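Local coordinates for outer membrane protein (Tpn50) (Borrelia burgdorferi, PDB 3OON), which probably anchors the outer membrane to the cell wall by binding peptidoglycan through this OmpA-like C-terminal domain, at residues L15-E20 against R115-T120; I51-H56 against D90-K95. All coordinates share one frame; numbering follows the deposited sequence. Where two conformers were deposited one is given.

Contact 1 of 2, residues L15-E20 against R115-T120. With SO4 (sulfate ion), chain B.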
ATOM      1  N   LEU A  15      -0.719   5.073   5.311  1.00 23.59           N
ATOM      2  CA  LEU A  15      -1.311   4.977   3.985  1.00 23.65           C
ATOM      3  C   LEU A  15      -1.328   6.379   3.399  1.00 23.96           C
ATOM      4  O   LEU A  15      -2.055   7.255   3.877  1.00 23.91           O
ATOM      5  CB  LEU A  15      -2.740   4.411   4.047  1.00 23.38           C
ATOM      6  CG  LEU A  15      -3.020   3.157   4.887  1.00 24.62           C
ATOM      7  CD1 LEU A  15      -4.494   2.730   4.733  1.00 23.66           C
ATOM      8  CD2 LEU A  15      -2.091   2.034   4.487  1.00 27.02           C
ATOM      9  N   SER A  16      -0.505   6.617   2.389  1.00 24.46           N
ATOM     10  CA  SER A  16      -0.500   7.939   1.771  1.00 26.12           C
ATOM     11  C   SER A  16      -1.034   7.850   0.349  1.00 25.86           C
ATOM     12  O   SER A  16      -0.708   6.927  -0.405  1.00 26.29           O
ATOM     13  CB  SER A  16       0.881   8.597   1.836  1.00 27.10           C
ATOM     14  OG  SER A  16       1.775   8.000   0.941  1.00 32.68           O
ATOM     15  N   PHE A  17      -1.897   8.788  -0.002  1.00 26.42           N
ATOM     16  CA  PHE A  17      -2.575   8.750  -1.280  1.00 27.42           C
ATOM     17  C   PHE A  17      -3.059  10.150  -1.612  1.00 28.64           C
ATOM     18  O   PHE A  17      -2.899  11.075  -0.814  1.00 29.34           O
ATOM     19  CB  PHE A  17      -3.748   7.755  -1.241  1.00 26.52           C
ATOM     20  CG  PHE A  17      -4.688   7.973  -0.096  1.00 25.37           C
ATOM     21  CD1 PHE A  17      -5.841   8.716  -0.262  1.00 26.11           C
ATOM     22  CD2 PHE A  17      -4.407   7.440   1.163  1.00 24.20           C
ATOM     23  CE1 PHE A  17      -6.715   8.937   0.821  1.00 26.32           C
ATOM     24  CE2 PHE A  17      -5.263   7.652   2.242  1.00 24.34           C
ATOM     25  CZ  PHE A  17      -6.422   8.401   2.068  1.00 25.32           C
ATOM     26  N   ASP A  18      -3.645  10.329  -2.786  0.50 29.71           N
ATOM     27  CA  ASP A  18      -4.196  11.638  -3.119  0.50 30.56           C
ATOM     28  C   ASP A  18      -5.614  11.527  -3.660  0.50 31.09           C
ATOM     29  O   ASP A  18      -5.918  10.687  -4.514  0.50 31.85           O
ATOM     30  CB  ASP A  18      -3.289  12.420  -4.071  0.50 31.27           C
ATOM     31  CG  ASP A  18      -3.215  11.798  -5.438  0.50 32.38           C
ATOM     32  OD1 ASP A  18      -3.711  10.669  -5.593  0.50 34.14           O
ATOM     33  OD2 ASP A  18      -2.666  12.436  -6.362  0.50 34.34           O
ATOM     34  N   ILE A  19      -6.466  12.397  -3.135  1.00 31.15           N
ATOM     35  CA  ILE A  19      -7.902  12.374  -3.387  1.00 32.04           C
ATOM     36  C   ILE A  19      -8.225  13.679  -4.059  1.00 33.09           C
ATOM     37  O   ILE A  19      -7.841  14.744  -3.563  1.00 33.07           O
ATOM     38  CB  ILE A  19      -8.711  12.292  -2.060  1.00 31.91           C
ATOM     39  CG1 ILE A  19      -8.495  10.948  -1.349  1.00 31.74           C
ATOM     40  CG2 ILE A  19     -10.215  12.591  -2.294  1.00 32.56           C
ATOM     41  CD1 ILE A  19      -9.137   9.725  -2.031  1.00 33.40           C
ATOM     42  N   GLU A  20      -8.926  13.604  -5.187  1.00 34.21           N
ATOM     43  CA  GLU A  20      -9.397  14.798  -5.860  1.00 35.58           C
ATOM     44  C   GLU A  20     -10.568  15.379  -5.090  1.00 35.36           C
ATOM     45  O   GLU A  20     -11.575  14.696  -4.868  1.00 35.50           O
ATOM     46  CB  GLU A  20      -9.812  14.481  -7.294  1.00 36.68           C
ATOM     47  CG  GLU A  20      -8.641  14.161  -8.196  1.00 39.60           C
ATOM     48  CD  GLU A  20      -8.980  14.232  -9.676  1.00 43.56           C
ATOM     49  OE1 GLU A  20      -9.744  15.127 -10.094  1.00 44.26           O
ATOM     50  OE2 GLU A  20      -8.458  13.385 -10.426  1.00 46.57           O
ATOM     51  N   ARG A 115      -5.376  16.330  -3.717  1.00 37.65           N
ATOM     52  CA  ARG A 115      -4.810  16.785  -2.453  1.00 35.73           C
ATOM     53  C   ARG A 115      -4.388  15.592  -1.592  1.00 34.80           C
ATOM     54  O   ARG A 115      -5.033  14.534  -1.603  1.00 33.81           O
ATOM     55  CB  ARG A 115      -5.816  17.646  -1.684  1.00 35.63           C
ATOM     56  CG  ARG A 115      -6.182  18.963  -2.355  1.00 36.46           C
ATOM     57  CD  ARG A 115      -4.979  19.874  -2.449  1.00 36.53           C
ATOM     58  NE  ARG A 115      -5.299  21.136  -3.118  1.00 38.82           N
ATOM     59  CZ  ARG A 115      -5.238  21.337  -4.436  1.00 40.95           C
ATOM     60  NH1 ARG A 115      -4.877  20.356  -5.266  1.00 41.99           N
ATOM     61  NH2 ARG A 115      -5.552  22.526  -4.935  1.00 41.88           N
ATOM     62  N   ARG A 116      -3.311  15.788  -0.839  1.00 33.87           N
ATOM     63  CA  ARG A 116      -2.715  14.745  -0.028  1.00 33.04           C
ATOM     64  C   ARG A 116      -3.588  14.429   1.180  1.00 31.66           C
ATOM     65  O   ARG A 116      -4.078  15.334   1.865  1.00 30.78           O
ATOM     66  CB  ARG A 116      -1.320  15.171   0.440  1.00 34.00           C
ATOM     67  CG  ARG A 116      -0.279  15.324  -0.688  1.00 37.94           C
ATOM     68  CD  ARG A 116       1.050  15.853  -0.148  1.00 43.44           C
ATOM     69  NE  ARG A 116       1.317  15.342   1.202  1.00 48.09           N
ATOM     70  CZ  ARG A 116       1.405  16.089   2.303  1.00 48.97           C
ATOM     71  NH1 ARG A 116       1.283  17.412   2.246  1.00 48.58           N
ATOM     72  NH2 ARG A 116       1.639  15.499   3.466  1.00 50.61           N
ATOM     73  N   VAL A 117      -3.788  13.132   1.411  1.00 30.38           N
ATOM     74  CA  VAL A 117      -4.431  12.626   2.620  1.00 29.28           C
ATOM     75  C   VAL A 117      -3.556  11.491   3.107  1.00 28.51           C
ATOM     76  O   VAL A 117      -2.979  10.740   2.313  1.00 29.03           O
ATOM     77  CB  VAL A 117      -5.881  12.093   2.388  1.00 29.60           C
ATOM     78  CG1 VAL A 117      -6.539  11.698   3.723  1.00 29.41           C
ATOM     79  CG2 VAL A 117      -6.755  13.112   1.710  1.00 31.03           C
ATOM     80  N   GLU A 118      -3.433  11.377   4.419  1.00 26.90           N
ATOM     81  CA  GLU A 118      -2.746  10.250   4.993  1.00 26.12           C
ATOM     82  C   GLU A 118      -3.698   9.628   5.973  1.00 24.40           C
ATOM     83  O   GLU A 118      -4.464  10.336   6.641  1.00 24.19           O
ATOM     84  CB  GLU A 118      -1.464  10.668   5.710  1.00 26.91           C
ATOM     85  CG  GLU A 118      -0.362  11.166   4.789  1.00 29.31           C
ATOM     86  CD  GLU A 118      -0.381  12.674   4.641  1.00 32.81           C
ATOM     87  OE1 GLU A 118      -0.525  13.376   5.681  1.00 34.01           O
ATOM     88  OE2 GLU A 118      -0.254  13.152   3.489  1.00 35.21           O
ATOM     89  N   ILE A 119      -3.659   8.305   6.038  1.00 23.19           N
ATOM     90  CA  ILE A 119      -4.348   7.565   7.073  1.00 22.63           C
ATOM     91  C   ILE A 119      -3.327   6.628   7.709  1.00 23.50           C
ATOM     92  O   ILE A 119      -2.642   5.863   7.009  1.00 25.27           O
ATOM     93  CB  ILE A 119      -5.515   6.750   6.513  1.00 22.72           C
ATOM     94  CG1 ILE A 119      -6.598   7.670   5.940  1.00 22.75           C
ATOM     95  CG2 ILE A 119      -6.111   5.858   7.612  1.00 22.34           C
ATOM     96  CD1 ILE A 119      -7.760   6.941   5.260  1.00 24.27           C
ATOM     97  N   THR A 120      -3.204   6.694   9.026  1.00 23.70           N
ATOM     98  CA  THR A 120      -2.291   5.810   9.742  1.00 24.69           C
ATOM     99  C   THR A 120      -3.064   4.764  10.539  1.00 24.83           C
ATOM    100  O   THR A 120      -3.930   5.109  11.344  1.00 24.87           O
ATOM    101  CB  THR A 120      -1.343   6.603  10.651  1.00 24.99           C
ATOM    102  OG1 THR A 120      -0.613   7.547   9.855  1.00 26.20           O
ATOM    103  CG2 THR A 120      -0.340   5.678  11.350  1.00 26.48           C
TER
HETATM  104  S   SO4 B 401      -6.553  24.151  -1.433  1.00 38.67           S
HETATM  105  O1  SO4 B 401      -6.231  24.462  -2.824  1.00 38.65           O
HETATM  106  O2  SO4 B 401      -5.950  22.879  -1.051  1.00 37.20           O
HETATM  107  O3  SO4 B 401      -6.014  25.225  -0.601  1.00 39.61           O
HETATM  108  O4  SO4 B 401      -8.003  24.105  -1.286  1.00 38.63           O

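Contact 2 of 2, residues I51-H56 against D90-K95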
ATOM      1  N   ILE A  51      -7.465   4.667  13.987  1.00 26.49           N
ATOM      2  CA  ILE A  51      -6.806   5.310  12.843  1.00 25.00           C
ATOM      3  C   ILE A  51      -6.681   6.821  13.015  1.00 24.30           C
ATOM      4  O   ILE A  51      -7.457   7.444  13.732  1.00 25.49           O
ATOM      5  CB  ILE A  51      -7.487   4.999  11.470  1.00 24.60           C
ATOM      6  CG1 ILE A  51      -8.906   5.570  11.392  1.00 25.39           C
ATOM      7  CG2 ILE A  51      -7.477   3.486  11.160  1.00 25.54           C
ATOM      8  CD1 ILE A  51      -9.500   5.476   9.971  1.00 22.97           C
ATOM      9  N   LEU A  52      -5.694   7.396  12.345  1.00 23.20           N
ATOM     10  CA  LEU A  52      -5.516   8.844  12.312  1.00 23.10           C
ATOM     11  C   LEU A  52      -5.623   9.286  10.864  1.00 23.21           C
ATOM     12  O   LEU A  52      -4.919   8.738  10.002  1.00 23.87           O
ATOM     13  CB  LEU A  52      -4.132   9.202  12.867  1.00 23.25           C
ATOM     14  CG  LEU A  52      -3.578  10.596  12.552  1.00 23.35           C
ATOM     15  CD1 LEU A  52      -4.375  11.660  13.286  1.00 25.56           C
ATOM     16  CD2 LEU A  52      -2.120  10.660  12.979  1.00 26.22           C
ATOM     17  N   ILE A  53      -6.502  10.253  10.594  1.00 22.49           N
ATOM     18  CA  ILE A  53      -6.696  10.757   9.241  1.00 22.08           C
ATOM     19  C   ILE A  53      -6.241  12.203   9.211  1.00 22.30           C
ATOM     20  O   ILE A  53      -6.747  13.033   9.985  1.00 23.02           O
ATOM     21  CB  ILE A  53      -8.162  10.688   8.770  1.00 22.01           C
ATOM     22  CG1 ILE A  53      -8.743   9.289   9.006  1.00 21.01           C
ATOM     23  CG2 ILE A  53      -8.257  11.117   7.289  1.00 22.24           C
ATOM     24  CD1 ILE A  53     -10.161   9.113   8.476  1.00 22.54           C
ATOM     25  N   GLU A  54      -5.292  12.501   8.326  1.00 22.33           N
ATOM     26  CA  GLU A  54      -4.663  13.822   8.267  1.00 23.38           C
ATOM     27  C   GLU A  54      -4.927  14.491   6.927  1.00 23.27           C
ATOM     28  O   GLU A  54      -4.669  13.895   5.866  1.00 24.16           O
ATOM     29  CB  GLU A  54      -3.155  13.702   8.506  1.00 23.63           C
ATOM     30  CG  GLU A  54      -2.803  13.095   9.859  1.00 26.30           C
ATOM     31  CD  GLU A  54      -1.319  12.951  10.061  1.00 29.98           C
ATOM     32  OE1 GLU A  54      -0.766  11.882   9.713  1.00 32.82           O
ATOM     33  OE2 GLU A  54      -0.700  13.910  10.567  1.00 33.34           O
ATOM     34  N   GLY A  55      -5.467  15.705   6.985  1.00 23.81           N
ATOM     35  CA  GLY A  55      -5.859  16.461   5.797  1.00 24.39           C
ATOM     36  C   GLY A  55      -4.915  17.618   5.538  1.00 25.57           C
ATOM     37  O   GLY A  55      -4.225  18.098   6.456  1.00 25.24           O
ATOM     38  N   HIS A  56      -4.892  18.070   4.284  1.00 26.64           N
ATOM     39  CA  HIS A  56      -3.990  19.118   3.851  1.00 27.80           C
ATOM     40  C   HIS A  56      -4.645  20.047   2.839  1.00 28.84           C
ATOM     41  O   HIS A  56      -5.543  19.656   2.072  1.00 29.19           O
ATOM     42  CB  HIS A  56      -2.713  18.531   3.220  1.00 28.21           C
ATOM     43  CG  HIS A  56      -1.967  17.593   4.116  1.00 29.10           C
ATOM     44  ND1 HIS A  56      -0.934  18.003   4.930  1.00 29.48           N
ATOM     45  CD2 HIS A  56      -2.105  16.263   4.323  1.00 28.52           C
ATOM     46  CE1 HIS A  56      -0.466  16.965   5.601  1.00 29.48           C
ATOM     47  NE2 HIS A  56      -1.159  15.896   5.249  1.00 29.29           N
ATOM     48  N   ASP A  90     -15.610   6.306  17.232  0.50 36.92           N
ATOM     49  CA  ASP A  90     -14.759   6.062  18.395  0.50 36.51           C
ATOM     50  C   ASP A  90     -13.308   5.807  18.064  0.50 34.83           C
ATOM     51  O   ASP A  90     -12.439   6.008  18.910  0.50 35.10           O
ATOM     52  CB  ASP A  90     -15.229   4.807  19.120  0.50 37.57           C
ATOM     53  CG  ASP A  90     -16.500   5.013  19.865  0.50 39.27           C
ATOM     54  OD1 ASP A  90     -16.979   6.166  19.921  0.50 41.27           O
ATOM     55  OD2 ASP A  90     -17.014   4.015  20.403  0.50 40.13           O
ATOM     56  N   GLN A  91     -13.069   5.309  16.854  1.00 32.98           N
ATOM     57  CA  GLN A  91     -11.769   4.778  16.458  1.00 30.73           C
ATOM     58  C   GLN A  91     -11.000   5.730  15.572  1.00 29.23           C
ATOM     59  O   GLN A  91      -9.900   5.382  15.157  1.00 27.98           O
ATOM     60  CB  GLN A  91     -11.930   3.464  15.691  1.00 30.36           C
ATOM     61  CG  GLN A  91     -12.618   2.353  16.472  1.00 30.81           C
ATOM     62  CD  GLN A  91     -12.880   1.149  15.596  1.00 32.63           C
ATOM     63  OE1 GLN A  91     -13.801   1.150  14.780  1.00 33.50           O
ATOM     64  NE2 GLN A  91     -12.061   0.116  15.750  1.00 34.43           N
ATOM     65  N   ILE A  92     -11.566   6.901  15.265  1.00 27.94           N
ATOM     66  CA  ILE A  92     -10.930   7.817  14.290  1.00 26.96           C
ATOM     67  C   ILE A  92     -10.493   9.175  14.857  1.00 26.94           C
ATOM     68  O   ILE A  92     -11.310   9.939  15.379  1.00 27.52           O
ATOM     69  CB  ILE A  92     -11.825   8.069  13.046  1.00 26.11           C
ATOM     70  CG1 ILE A  92     -12.341   6.748  12.472  1.00 27.38           C
ATOM     71  CG2 ILE A  92     -11.039   8.868  11.971  1.00 25.71           C
ATOM     72  CD1 ILE A  92     -13.331   6.922  11.324  1.00 29.52           C
ATOM     73  N   LEU A  93      -9.199   9.465  14.746  1.00 26.61           N
ATOM     74  CA  LEU A  93      -8.677  10.790  15.040  1.00 27.01           C
ATOM     75  C   LEU A  93      -8.588  11.547  13.718  1.00 26.69           C
ATOM     76  O   LEU A  93      -8.208  10.970  12.694  1.00 26.20           O
ATOM     77  CB  LEU A  93      -7.290  10.706  15.689  1.00 27.42           C
ATOM     78  CG  LEU A  93      -7.135  10.180  17.116  1.00 29.65           C
ATOM     79  CD1 LEU A  93      -5.703   9.772  17.417  1.00 32.27           C
ATOM     80  CD2 LEU A  93      -7.602  11.213  18.117  1.00 33.48           C
ATOM     81  N   PHE A  94      -8.974  12.820  13.750  1.00 27.49           N
ATOM     82  CA  PHE A  94      -8.968  13.698  12.575  1.00 28.16           C
ATOM     83  C   PHE A  94      -8.029  14.859  12.838  1.00 28.47           C
ATOM     84  O   PHE A  94      -8.169  15.548  13.853  1.00 29.68           O
ATOM     85  CB  PHE A  94     -10.366  14.267  12.318  1.00 28.56           C
ATOM     86  CG  PHE A  94     -11.406  13.241  12.017  1.00 30.10           C
ATOM     87  CD1 PHE A  94     -11.551  12.735  10.728  1.00 30.06           C
ATOM     88  CD2 PHE A  94     -12.269  12.793  13.016  1.00 32.11           C
ATOM     89  CE1 PHE A  94     -12.542  11.788  10.432  1.00 30.42           C
ATOM     90  CE2 PHE A  94     -13.260  11.845  12.739  1.00 33.24           C
ATOM     91  CZ  PHE A  94     -13.398  11.343  11.440  1.00 32.72           C
ATOM     92  N   LYS A  95      -7.086  15.086  11.928  1.00 28.18           N
ATOM     93  CA  LYS A  95      -6.122  16.162  12.059  1.00 28.41           C
ATOM     94  C   LYS A  95      -6.038  16.966  10.764  1.00 27.64           C
ATOM     95  O   LYS A  95      -5.861  16.400   9.690  1.00 27.79           O
ATOM     96  CB  LYS A  95      -4.737  15.587  12.398  1.00 29.30           C
ATOM     97  CG  LYS A  95      -3.567  16.547  12.271  1.00 32.10           C
ATOM     98  CD  LYS A  95      -3.452  17.452  13.471  1.00 36.55           C
ATOM     99  CE  LYS A  95      -2.054  18.027  13.599  1.00 38.72           C
ATOM    100  NZ  LYS A  95      -2.026  19.151  14.581  1.00 41.15           N
TER

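Contact 1 of 2, residues L15-E20 against R115-T120
Phe17 lies against Val117 and Ile119 where two antiparallel strands, 15-20 and 115-120, pair in the mixed sheet of an OmpA-like C-terminal domain. Its CG sits between the backbone N and the carbonyl carbon (chi1 52°), and from there the ring leans across to the neighbouring strand. One ring face lies over Val117 O, which is offset toward the rim, while CE1 reaches Val117 CB at 3.6 Å. Ile119 meets the ring at its edge, CD1 standing 3.8 Å from Phe17 CZ. On either side of Phe17 along the strand, Ile19 CG1 touches Val117 CG2 and Leu15 CB faces Ile119 CB. All these apolar groups share one side of the sheet, where Ile39 of helix 33-45 packs on both Phe17 and Ile119.

Six backbone hydrogen bonds tie the strands in three hydrogen-bonded pairs, Leu15 with Ile119, Phe17 with Val117 and Ile19 with Arg115. The middle pair's bonds are the longest, Phe17 N to Val117 O and Val117 N to Phe17 O both 3.2 Å. On the other side of the sheet Ser16 CB touches Glu118 CG. Glu118 bends at chi2 (94°), and its OE2 forms a salt bridge with Arg116 NH2 at 3.0 Å; its OE1 is hydrogen-bonded to His56 NE2. In one conformer Asp18 leads away, OD1 to a Lys35 salt bridge and OD2 hydrogen-bonded to Asn1. At the start of segment 115-120 the Arg115 guanidinium edge donates two hydrogen bonds to a sulfate ion, probably from the crystallisation liquor: NE to sulfate O2 (2.8 Å) and NH2 to sulfate O1 (2.9 Å).

Contact 2 of 2, residues I51-H56 against D90-K95
Ile51 holds CG1 between its backbone N and carbonyl carbon (chi1 65°), which sets that atom 3.8 Å from CG1 of Ile92, the two side chains lying side by side and pointing the same way. Ile53 instead has CG1 anti to its carbonyl carbon (chi1 -50°); its CD1 comes within 3.6 Å of Ile92 CG2 and then 4.1 Å from Phe94 CE1. That same Ile92 methyl, CG2, rests over one face of the Phe94 ring, toward its rim. Helix 63-83 covers this side through Leu81, Ala74 and Ile82.

On the other side Leu52 CD1 touches two residues of strand 92-95, Leu93 CB at 3.9 Å and Lys95 CB at 4.0 Å. The side chains of Glu54 and Lys95 cross obliquely, Glu54 CG touching Lys95 CB, but their charged ends stay apart: Glu54 OE2 is hydrogen-bonded to Trp97 NE1, and Lys95 makes a cation-pi contact with Trp97. Five backbone hydrogen bonds, the first from Ile51 N to Gln91 O and the last from Gly55 N to Lys95 O, both 2.8 Å, hold the strands in parallel register. This pair, with helix 63-83 between its strands in the chain, is a beta-alpha-beta unit of the OmpA-like domain.

Overall arrangement
Contacts 1 and 2 belong to one mixed sheet, their centres 11 Å apart, and are joined where strand 114-122 runs antiparallel to strand 51-55. Thr120 N reaches Leu52 O at 2.8 Å, a probable hydrogen bond between the two backbones. Glu118 OE1 and His56 NE2 lie 2.6 Å apart, also probably hydrogen-bonded, so Glu118, paired with Arg116, also holds the imidazole after strand 51-55. Ile119 touches Ile51 and Ile53, carrying the apolar layer from one contact to the other. The sulfate on Arg115 is also hydrogen-bonded to Arg73 NH2 of helix 63-83, Glu58 N and Gln59 N; Arg73 NH1 is hydrogen-bonded to His56 O. This anion site probably marks where peptidoglycan binds, as in related domains.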